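Local coordinates for protein oxidoreductase, Gfo/Idh/MocA family (PDB 1XEA) that probably acts as an NAD(P)-dependent oxidoreductase of the Gfo/Idh/MocA family, with a nucleotide-binding Rossmann domain joined to a second alpha/beta domain, at residues 124-129 with 238-243; 8-13 with 30-35; 163-168 with 297-302. All blocks are in the same frame, centred on the assembly; numbering follows the deposited sequence.

Interaction 1 (124-129 with 238-243); sequences RHIPLY and DSFTQG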
loop_
_atom_site.group_PDB
_atom_site.type_symbol
_atom_site.label_atom_id
_atom_site.label_comp_id
_atom_site.label_asym_id
_atom_site.label_seq_id
_atom_site.Cartn_x
_atom_site.Cartn_y
_atom_site.Cartn_z
ATOM N N ARG A 124 2.891 -24.965 5.897
ATOM C CA ARG A 124 1.769 -25.440 6.719
ATOM C C ARG A 124 1.935 -24.873 8.120
ATOM O O ARG A 124 1.047 -25.005 8.957
ATOM C CB ARG A 124 1.753 -26.962 6.849
ATOM C CG ARG A 124 1.345 -27.729 5.618
ATOM C CD ARG A 124 1.218 -29.213 5.957
ATOM N NE ARG A 124 1.163 -30.017 4.740
ATOM C CZ ARG A 124 1.282 -31.340 4.700
ATOM N NH1 ARG A 124 1.463 -32.024 5.822
ATOM N NH2 ARG A 124 1.236 -31.970 3.531
ATOM N N HIS A 125 3.091 -24.256 8.359
ATOM C CA HIS A 125 3.441 -23.684 9.654
ATOM C C HIS A 125 3.747 -22.195 9.597
ATOM O O HIS A 125 4.546 -21.689 10.389
ATOM C CB HIS A 125 4.665 -24.398 10.206
ATOM C CG HIS A 125 4.512 -25.880 10.245
ATOM N ND1 HIS A 125 3.883 -26.531 11.284
ATOM C CD2 HIS A 125 4.816 -26.830 9.329
ATOM C CE1 HIS A 125 3.800 -27.818 11.003
ATOM N NE2 HIS A 125 4.357 -28.025 9.823
ATOM N N ILE A 126 3.141 -21.487 8.657
ATOM C CA ILE A 126 3.396 -20.060 8.564
ATOM C C ILE A 126 2.757 -19.388 9.772
ATOM O O ILE A 126 1.524 -19.294 9.866
ATOM C CB ILE A 126 2.826 -19.487 7.271
ATOM C CG1 ILE A 126 3.408 -20.262 6.094
ATOM C CG2 ILE A 126 3.163 -18.006 7.160
ATOM C CD1 ILE A 126 4.919 -20.290 6.057
ATOM N N PRO A 127 3.591 -18.909 10.714
ATOM C CA PRO A 127 3.066 -18.253 11.920
ATOM C C PRO A 127 2.002 -17.183 11.693
ATOM O O PRO A 127 0.970 -17.200 12.353
ATOM C CB PRO A 127 4.321 -17.721 12.616
ATOM C CG PRO A 127 5.339 -17.615 11.501
ATOM C CD PRO A 127 5.063 -18.817 10.645
ATOM N N LEU A 128 2.224 -16.264 10.762
ATOM C CA LEU A 128 1.221 -15.244 10.549
ATOM C C LEU A 128 -0.069 -15.805 9.957
ATOM O O LEU A 128 -1.159 -15.309 10.246
ATOM C CB LEU A 128 1.748 -14.111 9.657
ATOM C CG LEU A 128 0.799 -12.908 9.465
ATOM C CD1 LEU A 128 0.721 -12.113 10.746
ATOM C CD2 LEU A 128 1.282 -12.027 8.338
ATOM N N TYR A 129 0.018 -16.844 9.139
ATOM C CA TYR A 129 -1.213 -17.367 8.557
ATOM C C TYR A 129 -2.017 -18.247 9.498
ATOM O O TYR A 129 -3.239 -18.158 9.527
ATOM C CB TYR A 129 -0.922 -18.150 7.278
ATOM C CG TYR A 129 -0.202 -17.380 6.197
ATOM C CD1 TYR A 129 0.020 -15.998 6.305
ATOM C CD2 TYR A 129 0.255 -18.036 5.061
ATOM C CE1 TYR A 129 0.683 -15.295 5.301
ATOM C CE2 TYR A 129 0.915 -17.352 4.050
ATOM C CZ TYR A 129 1.128 -15.990 4.174
ATOM O OH TYR A 129 1.787 -15.325 3.171
ATOM N N ASP A 238 0.215 -10.549 1.219
ATOM C CA ASP A 238 1.132 -10.301 0.102
ATOM C C ASP A 238 2.538 -10.823 0.414
ATOM O O ASP A 238 3.459 -10.697 -0.396
ATOM C CB ASP A 238 1.188 -8.798 -0.209
ATOM C CG ASP A 238 1.340 -7.959 1.040
ATOM O OD1 ASP A 238 0.418 -7.956 1.885
ATOM O OD2 ASP A 238 2.385 -7.305 1.200
ATOM N N SER A 239 2.697 -11.394 1.602
ATOM C CA SER A 239 3.969 -11.957 2.020
ATOM C C SER A 239 3.723 -12.782 3.283
ATOM O O SER A 239 2.575 -13.027 3.663
ATOM C CB SER A 239 4.990 -10.854 2.319
ATOM O OG SER A 239 4.737 -10.215 3.552
ATOM N N PHE A 240 4.796 -13.210 3.934
ATOM C CA PHE A 240 4.658 -13.977 5.147
ATOM C C PHE A 240 4.638 -13.067 6.371
ATOM O O PHE A 240 4.399 -13.532 7.473
ATOM C CB PHE A 240 5.798 -14.996 5.258
ATOM C CG PHE A 240 5.798 -16.024 4.166
ATOM C CD1 PHE A 240 6.894 -16.152 3.319
ATOM C CD2 PHE A 240 4.673 -16.829 3.944
ATOM C CE1 PHE A 240 6.867 -17.065 2.263
ATOM C CE2 PHE A 240 4.636 -17.748 2.887
ATOM C CZ PHE A 240 5.733 -17.866 2.039
ATOM N N THR A 241 4.851 -11.768 6.194
ATOM C CA THR A 241 4.884 -10.882 7.355
ATOM C C THR A 241 3.762 -9.869 7.401
ATOM O O THR A 241 3.405 -9.381 8.467
ATOM C CB THR A 241 6.219 -10.112 7.424
ATOM O OG1 THR A 241 6.247 -9.102 6.406
ATOM C CG2 THR A 241 7.370 -11.061 7.217
ATOM N N GLN A 242 3.215 -9.555 6.237
ATOM C CA GLN A 242 2.149 -8.581 6.134
ATOM C C GLN A 242 0.924 -9.097 5.416
ATOM O O GLN A 242 1.013 -9.963 4.535
ATOM C CB GLN A 242 2.653 -7.367 5.386
ATOM C CG GLN A 242 3.371 -6.386 6.246
ATOM C CD GLN A 242 3.721 -5.145 5.466
ATOM O OE1 GLN A 242 4.038 -4.092 6.048
ATOM N NE2 GLN A 242 3.670 -5.257 4.126
ATOM N N GLY A 243 -0.219 -8.529 5.787
ATOM C CA GLY A 243 -1.465 -8.901 5.159
ATOM C C GLY A 243 -2.560 -7.937 5.545
ATOM O O GLY A 243 -2.419 -7.166 6.495
#

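Interaction 2 (8-13 with 30-35); sequences IGLGDI and LVLCTR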
loop_
_atom_site.group_PDB
_atom_site.type_symbol
_atom_site.label_atom_id
_atom_site.label_comp_id
_atom_site.label_asym_id
_atom_site.label_seq_id
_atom_site.Cartn_x
_atom_site.Cartn_y
_atom_site.Cartn_z
ATOM N N ILE A 8 21.457 -35.571 6.850
ATOM C CA ILE A 8 22.116 -36.149 5.701
ATOM C C ILE A 8 21.843 -35.309 4.468
ATOM O O ILE A 8 20.689 -35.021 4.152
ATOM C CB ILE A 8 21.616 -37.586 5.427
ATOM C CG1 ILE A 8 21.967 -38.509 6.598
ATOM C CG2 ILE A 8 22.215 -38.110 4.135
ATOM C CD1 ILE A 8 20.959 -38.496 7.716
ATOM N N GLY A 9 22.910 -34.913 3.779
ATOM C CA GLY A 9 22.768 -34.122 2.565
ATOM C C GLY A 9 22.657 -32.632 2.809
ATOM O O GLY A 9 21.561 -32.086 2.938
ATOM N N LEU A 10 23.801 -31.963 2.851
ATOM C CA LEU A 10 23.812 -30.533 3.107
ATOM C C LEU A 10 23.846 -29.681 1.845
ATOM O O LEU A 10 24.889 -29.153 1.466
ATOM C CB LEU A 10 24.990 -30.193 4.022
ATOM C CG LEU A 10 25.037 -31.075 5.271
ATOM C CD1 LEU A 10 26.239 -30.689 6.111
ATOM C CD2 LEU A 10 23.750 -30.950 6.071
ATOM N N GLY A 11 22.687 -29.545 1.208
ATOM C CA GLY A 11 22.585 -28.756 -0.001
ATOM C C GLY A 11 22.230 -27.318 0.305
ATOM O O GLY A 11 22.472 -26.835 1.411
ATOM N N ASP A 12 21.643 -26.640 -0.676
ATOM C CA ASP A 12 21.253 -25.238 -0.544
ATOM C C ASP A 12 20.213 -25.000 0.549
ATOM O O ASP A 12 20.427 -24.212 1.469
ATOM C CB ASP A 12 20.703 -24.726 -1.880
ATOM C CG ASP A 12 20.350 -23.252 -1.842
ATOM O OD1 ASP A 12 19.591 -22.799 -2.736
ATOM O OD2 ASP A 12 20.840 -22.547 -0.924
ATOM N N ILE A 13 19.075 -25.669 0.423
ATOM C CA ILE A 13 18.005 -25.527 1.393
ATOM C C ILE A 13 18.506 -25.867 2.789
ATOM O O ILE A 13 18.052 -25.296 3.773
ATOM C CB ILE A 13 16.842 -26.457 1.057
ATOM C CG1 ILE A 13 16.449 -26.273 -0.407
ATOM C CG2 ILE A 13 15.658 -26.165 1.969
ATOM C CD1 ILE A 13 15.453 -27.322 -0.915
ATOM N N LEU A 30 23.722 -32.261 16.910
ATOM C CA LEU A 30 23.692 -32.486 15.476
ATOM C C LEU A 30 24.796 -33.410 14.993
ATOM O O LEU A 30 25.863 -33.512 15.605
ATOM C CB LEU A 30 23.792 -31.153 14.732
ATOM C CG LEU A 30 22.493 -30.525 14.227
ATOM C CD1 LEU A 30 22.787 -29.141 13.680
ATOM C CD2 LEU A 30 21.872 -31.408 13.144
ATOM N N VAL A 31 24.526 -34.084 13.882
ATOM C CA VAL A 31 25.488 -34.989 13.286
ATOM C C VAL A 31 25.470 -34.727 11.786
ATOM O O VAL A 31 24.642 -35.273 11.064
ATOM C CB VAL A 31 25.126 -36.472 13.577
ATOM C CG1 VAL A 31 26.200 -37.379 13.016
ATOM C CG2 VAL A 31 24.981 -36.702 15.081
ATOM N N LEU A 32 26.373 -33.874 11.320
ATOM C CA LEU A 32 26.416 -33.554 9.903
ATOM C C LEU A 32 26.913 -34.710 9.049
ATOM O O LEU A 32 27.782 -35.488 9.452
ATOM C CB LEU A 32 27.277 -32.313 9.654
ATOM C CG LEU A 32 26.767 -31.024 10.310
ATOM C CD1 LEU A 32 27.614 -29.860 9.840
ATOM C CD2 LEU A 32 25.303 -30.784 9.955
ATOM N N CYS A 33 26.336 -34.818 7.859
ATOM C CA CYS A 33 26.698 -35.867 6.928
ATOM C C CYS A 33 26.413 -35.464 5.495
ATOM O O CYS A 33 25.307 -35.036 5.164
ATOM C CB CYS A 33 25.920 -37.135 7.237
ATOM S SG CYS A 33 26.091 -38.368 5.950
ATOM N N THR A 34 27.411 -35.620 4.639
ATOM C CA THR A 34 27.240 -35.272 3.243
ATOM C C THR A 34 28.382 -35.851 2.420
ATOM O O THR A 34 29.464 -36.118 2.949
ATOM C CB THR A 34 27.150 -33.728 3.077
ATOM O OG1 THR A 34 26.874 -33.395 1.711
ATOM C CG2 THR A 34 28.439 -33.065 3.516
ATOM N N ARG A 35 28.127 -36.071 1.132
ATOM C CA ARG A 35 29.129 -36.632 0.226
ATOM C C ARG A 35 30.427 -35.830 0.253
ATOM O O ARG A 35 31.456 -36.326 0.709
ATOM C CB ARG A 35 28.580 -36.684 -1.210
ATOM C CG ARG A 35 27.716 -37.901 -1.530
ATOM C CD ARG A 35 28.540 -39.189 -1.562
ATOM N NE ARG A 35 27.706 -40.379 -1.761
ATOM C CZ ARG A 35 27.412 -41.272 -0.813
ATOM N NH1 ARG A 35 27.887 -41.121 0.418
ATOM N NH2 ARG A 35 26.629 -42.311 -1.093
#

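Interaction 3 (163-168 with 297-302); sequences FVFDDF and QLAEAI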
loop_
_atom_site.group_PDB
_atom_site.type_symbol
_atom_site.label_atom_id
_atom_site.label_comp_id
_atom_site.label_asym_id
_atom_site.label_seq_id
_atom_site.Cartn_x
_atom_site.Cartn_y
_atom_site.Cartn_z
ATOM N N PHE A 163 8.782 -28.549 -12.334
ATOM C CA PHE A 163 7.824 -27.495 -12.035
ATOM C C PHE A 163 6.796 -27.960 -11.008
ATOM O O PHE A 163 6.523 -27.257 -10.044
ATOM C CB PHE A 163 7.127 -27.087 -13.333
ATOM C CG PHE A 163 6.182 -25.921 -13.201
ATOM C CD1 PHE A 163 6.470 -24.714 -13.826
ATOM C CD2 PHE A 163 4.951 -26.067 -12.577
ATOM C CE1 PHE A 163 5.550 -23.678 -13.841
ATOM C CE2 PHE A 163 4.027 -25.030 -12.590
ATOM C CZ PHE A 163 4.328 -23.837 -13.230
ATOM N N VAL A 164 6.237 -29.148 -11.204
ATOM C CA VAL A 164 5.231 -29.639 -10.283
ATOM C C VAL A 164 5.771 -30.218 -8.991
ATOM O O VAL A 164 5.408 -29.765 -7.909
ATOM C CB VAL A 164 4.331 -30.699 -10.937
ATOM C CG1 VAL A 164 3.278 -31.173 -9.947
ATOM C CG2 VAL A 164 3.654 -30.120 -12.167
ATOM N N PHE A 165 6.634 -31.216 -9.077
ATOM C CA PHE A 165 7.142 -31.815 -7.855
ATOM C C PHE A 165 8.068 -30.948 -7.017
ATOM O O PHE A 165 8.075 -31.059 -5.792
ATOM C CB PHE A 165 7.812 -33.155 -8.156
ATOM C CG PHE A 165 6.846 -34.298 -8.247
ATOM C CD1 PHE A 165 6.074 -34.488 -9.387
ATOM C CD2 PHE A 165 6.679 -35.164 -7.179
ATOM C CE1 PHE A 165 5.147 -35.523 -9.456
ATOM C CE2 PHE A 165 5.756 -36.199 -7.243
ATOM C CZ PHE A 165 4.991 -36.376 -8.385
ATOM N N ASP A 166 8.836 -30.071 -7.647
ATOM C CA ASP A 166 9.751 -29.244 -6.872
ATOM C C ASP A 166 9.284 -27.817 -6.600
ATOM O O ASP A 166 9.979 -27.050 -5.931
ATOM C CB ASP A 166 11.122 -29.218 -7.546
ATOM C CG ASP A 166 11.713 -30.602 -7.701
ATOM O OD1 ASP A 166 11.936 -31.283 -6.670
ATOM O OD2 ASP A 166 11.952 -31.015 -8.858
ATOM N N ASP A 167 8.101 -27.459 -7.087
ATOM C CA ASP A 167 7.618 -26.101 -6.893
ATOM C C ASP A 167 6.127 -26.015 -6.607
ATOM O O ASP A 167 5.722 -25.751 -5.473
ATOM C CB ASP A 167 7.960 -25.278 -8.133
ATOM C CG ASP A 167 8.311 -23.851 -7.801
ATOM O OD1 ASP A 167 8.400 -23.519 -6.602
ATOM O OD2 ASP A 167 8.510 -23.056 -8.742
ATOM N N PHE A 168 5.323 -26.242 -7.644
ATOM C CA PHE A 168 3.867 -26.178 -7.555
ATOM C C PHE A 168 3.324 -26.941 -6.359
ATOM O O PHE A 168 2.261 -26.620 -5.824
ATOM C CB PHE A 168 3.239 -26.735 -8.831
ATOM C CG PHE A 168 1.770 -26.499 -8.923
ATOM C CD1 PHE A 168 1.274 -25.210 -9.093
ATOM C CD2 PHE A 168 0.873 -27.561 -8.829
ATOM C CE1 PHE A 168 -0.100 -24.975 -9.170
ATOM C CE2 PHE A 168 -0.507 -27.342 -8.905
ATOM C CZ PHE A 168 -1.001 -26.044 -9.076
ATOM N N GLN A 297 0.173 -37.674 -4.560
ATOM C CA GLN A 297 -0.587 -38.437 -5.530
ATOM C C GLN A 297 -1.222 -37.465 -6.517
ATOM O O GLN A 297 -1.293 -37.742 -7.714
ATOM C CB GLN A 297 -1.647 -39.292 -4.829
ATOM C CG GLN A 297 -1.040 -40.379 -3.926
ATOM C CD GLN A 297 -2.085 -41.189 -3.159
ATOM O OE1 GLN A 297 -3.035 -40.636 -2.595
ATOM N NE2 GLN A 297 -1.897 -42.503 -3.115
ATOM N N LEU A 298 -1.666 -36.315 -6.015
ATOM C CA LEU A 298 -2.278 -35.292 -6.862
ATOM C C LEU A 298 -1.237 -34.714 -7.833
ATOM O O LEU A 298 -1.521 -34.497 -9.013
ATOM C CB LEU A 298 -2.845 -34.162 -6.005
ATOM C CG LEU A 298 -4.180 -33.538 -6.434
ATOM C CD1 LEU A 298 -4.209 -32.121 -5.901
ATOM C CD2 LEU A 298 -4.361 -33.553 -7.940
ATOM N N ALA A 299 -0.035 -34.456 -7.326
ATOM C CA ALA A 299 1.028 -33.924 -8.157
ATOM C C ALA A 299 1.296 -34.898 -9.299
ATOM O O ALA A 299 1.498 -34.492 -10.443
ATOM C CB ALA A 299 2.286 -33.721 -7.334
ATOM N N GLU A 300 1.299 -36.189 -8.982
ATOM C CA GLU A 300 1.528 -37.222 -9.985
ATOM C C GLU A 300 0.481 -37.093 -11.077
ATOM O O GLU A 300 0.810 -37.001 -12.263
ATOM C CB GLU A 300 1.422 -38.607 -9.346
ATOM C CG GLU A 300 2.747 -39.347 -9.255
ATOM C CD GLU A 300 3.359 -39.595 -10.617
ATOM O OE1 GLU A 300 2.668 -40.188 -11.476
ATOM O OE2 GLU A 300 4.529 -39.199 -10.822
ATOM N N ALA A 301 -0.782 -37.082 -10.653
ATOM C CA ALA A 301 -1.922 -36.972 -11.550
ATOM C C ALA A 301 -1.790 -35.760 -12.454
ATOM O O ALA A 301 -1.978 -35.851 -13.667
ATOM C CB ALA A 301 -3.193 -36.875 -10.746
ATOM N N ILE A 302 -1.457 -34.622 -11.861
ATOM C CA ILE A 302 -1.312 -33.393 -12.627
ATOM C C ILE A 302 -0.250 -33.533 -13.713
ATOM O O ILE A 302 -0.484 -33.167 -14.868
ATOM C CB ILE A 302 -0.975 -32.204 -11.695
ATOM C CG1 ILE A 302 -2.157 -31.964 -10.743
ATOM C CG2 ILE A 302 -0.670 -30.960 -12.518
ATOM C CD1 ILE A 302 -1.903 -30.959 -9.642
#

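Interaction 1 (124-129 with 238-243)
The first turn of helix 127-132, with I126 at its N-cap position, meets the connection between strands 233-237 and 242-247, and the CA atoms of L128 and F240 stand 6.5 Å apart. This connection, between two neighbouring antiparallel strands of the mixed beta-sheet, holds an ST turn that is also an ST motif: S239 OG accepts from T241 N at 3.1 Å and also from Q242 N, so a single hydroxyl oxygen binds two backbone N-H groups. The contact exemplifies how a helix start can grip a link between antiparallel strands with one polar bond and a small hydrophobic patch.

The polar bond is made by Y129, whose CG lies anti to the carbonyl carbon. Its OH donates to S239 O at 2.5 Å. The acceptor oxygen sits at the edge of the phenol ring, near its plane, whereas the hydroxyl stands above the carbonyl plane, 62° out of it. F240 crosses this ring obliquely, with the two planes at 43°. I126 touches both aromatic rings: its CG2 lies 3.5 Å above the plane of Y129, over the ring centre, and 3.7 Å from F240 CD2. Beyond the two segments, F237 and V226 also pack on Y129, and R123 and K266 on F240. At the far end of the turn, Q242 packs on Q242 of the second subunit.

L128 behaves differently and lies against backbone. With CG anti to its own N (chi1 -175°), CB comes to 3.5 Å from F240 O, and the CD2 branch ends 3.4 Å from T241 O.

Interaction 2 (8-13 with 30-35)
The ends of strands 3-8 and 28-33 run side by side in the parallel sheet of a Rossmann fold, and their contact is a worked example of how such a sheet hands its first strand over to what is probably the nucleotide-binding loop. Backbone polar contacts come first. I8 and C33 form a parallel bridge, their CA atoms 4.8 Å apart. One residue on, G9 N donates to C33 O at 2.8 Å, in a fairly straight bond (155° at the hydrogen) that approaches in the carbonyl plane. The same oxygen receives a CA-H...O contact from I8 CA at 3.4 Å, so two successive residues, I8 and G9, converge on one carbonyl.

G9 has a positive phi (86°), a conformation that suits glycine and turns the chain out of the strand. G9 and G11 fit the two glycines of a GxGxxA pattern, and G11 occupies the N-cap position of helix 12-22, consistent with a dinucleotide-binding turn.

The apolar contacts lie on both sides of the sheet. On the face carrying I8 and C33, I8 CG1 approaches C33 SG at 4.2 Å. L10 belongs to the other group: its CD1 branch rests on L32 CD2 at 4.0 Å, and the two side chains cross at about a right angle. L10 also crosses T34, CG to CB at 4.0 Å. T34 OG1, anti to its backbone N, lies 3.6 Å from L10 N.

Helix 37-46 covers this second group, with L43 against L10, L40 against L32 and T34, and A44 against L32. V59 packs on C33, on the face that carries I8, while I8 makes backbone hydrogen bonds to M68 and H70, joining this beta-alpha-beta unit to strand 66-69.

Interaction 3 (163-168 with 297-302)
The F165 ring has the A299 methyl over one face and E300 CG at its edge, in plane; F168 instead meets I302 CD1 at its own edge. These groups join helices 160-175 and 286-311 in an alpha-alpha packing, the axes of the short segments 9.6 Å apart at closest approach, their N-to-C directions at 137°. The example shows how a small residue lets an aromatic ring approach a helix backbone.

A299 CB makes a CH-pi contact 4.1 Å from the F165 ring centroid, displaced toward the rim. V164, with CG1 anti to its backbone N, touches the same methyl, CG1 to CB at 3.8 Å. E300 bends at chi2 (-61°), which brings OE2 to 3.8 Å from F165 CZ, carboxylate and ring being turned 49° apart. That carboxylate has firmer partners: OE2 forms a salt bridge with R161, and OE1 a hydrogen bond with Q304.

Toward the mixed beta-sheet, L200 and A213 pack on F168, and V202 on I302. F168 CE2 lies 3.9 Å from I302 CD1, and a wider pi-type turn in its helix links F168 N to F163 O at 2.9 Å.

In the fold
Interaction 2 lies within the Rossmann domain, whereas interactions 1 and 3 hold elements tied to the mixed sheet; no helix or strand is common to any two of the three. Interactions 2 and 3 are buried; interaction 1 is only partly so and lies near the second subunit. Their chemistry follows: a main-chain bond joins the ends of parallel strands in interaction 2, a tyrosine hydroxyl reaches a turn carbonyl in interaction 1, and interaction 3 relies on apolar and CH-pi contacts between helices. The centres are 23 to 28 Å apart and none touch. Along the chain, interaction 2 closes first, while the segments of interactions 1 and 3 alternate.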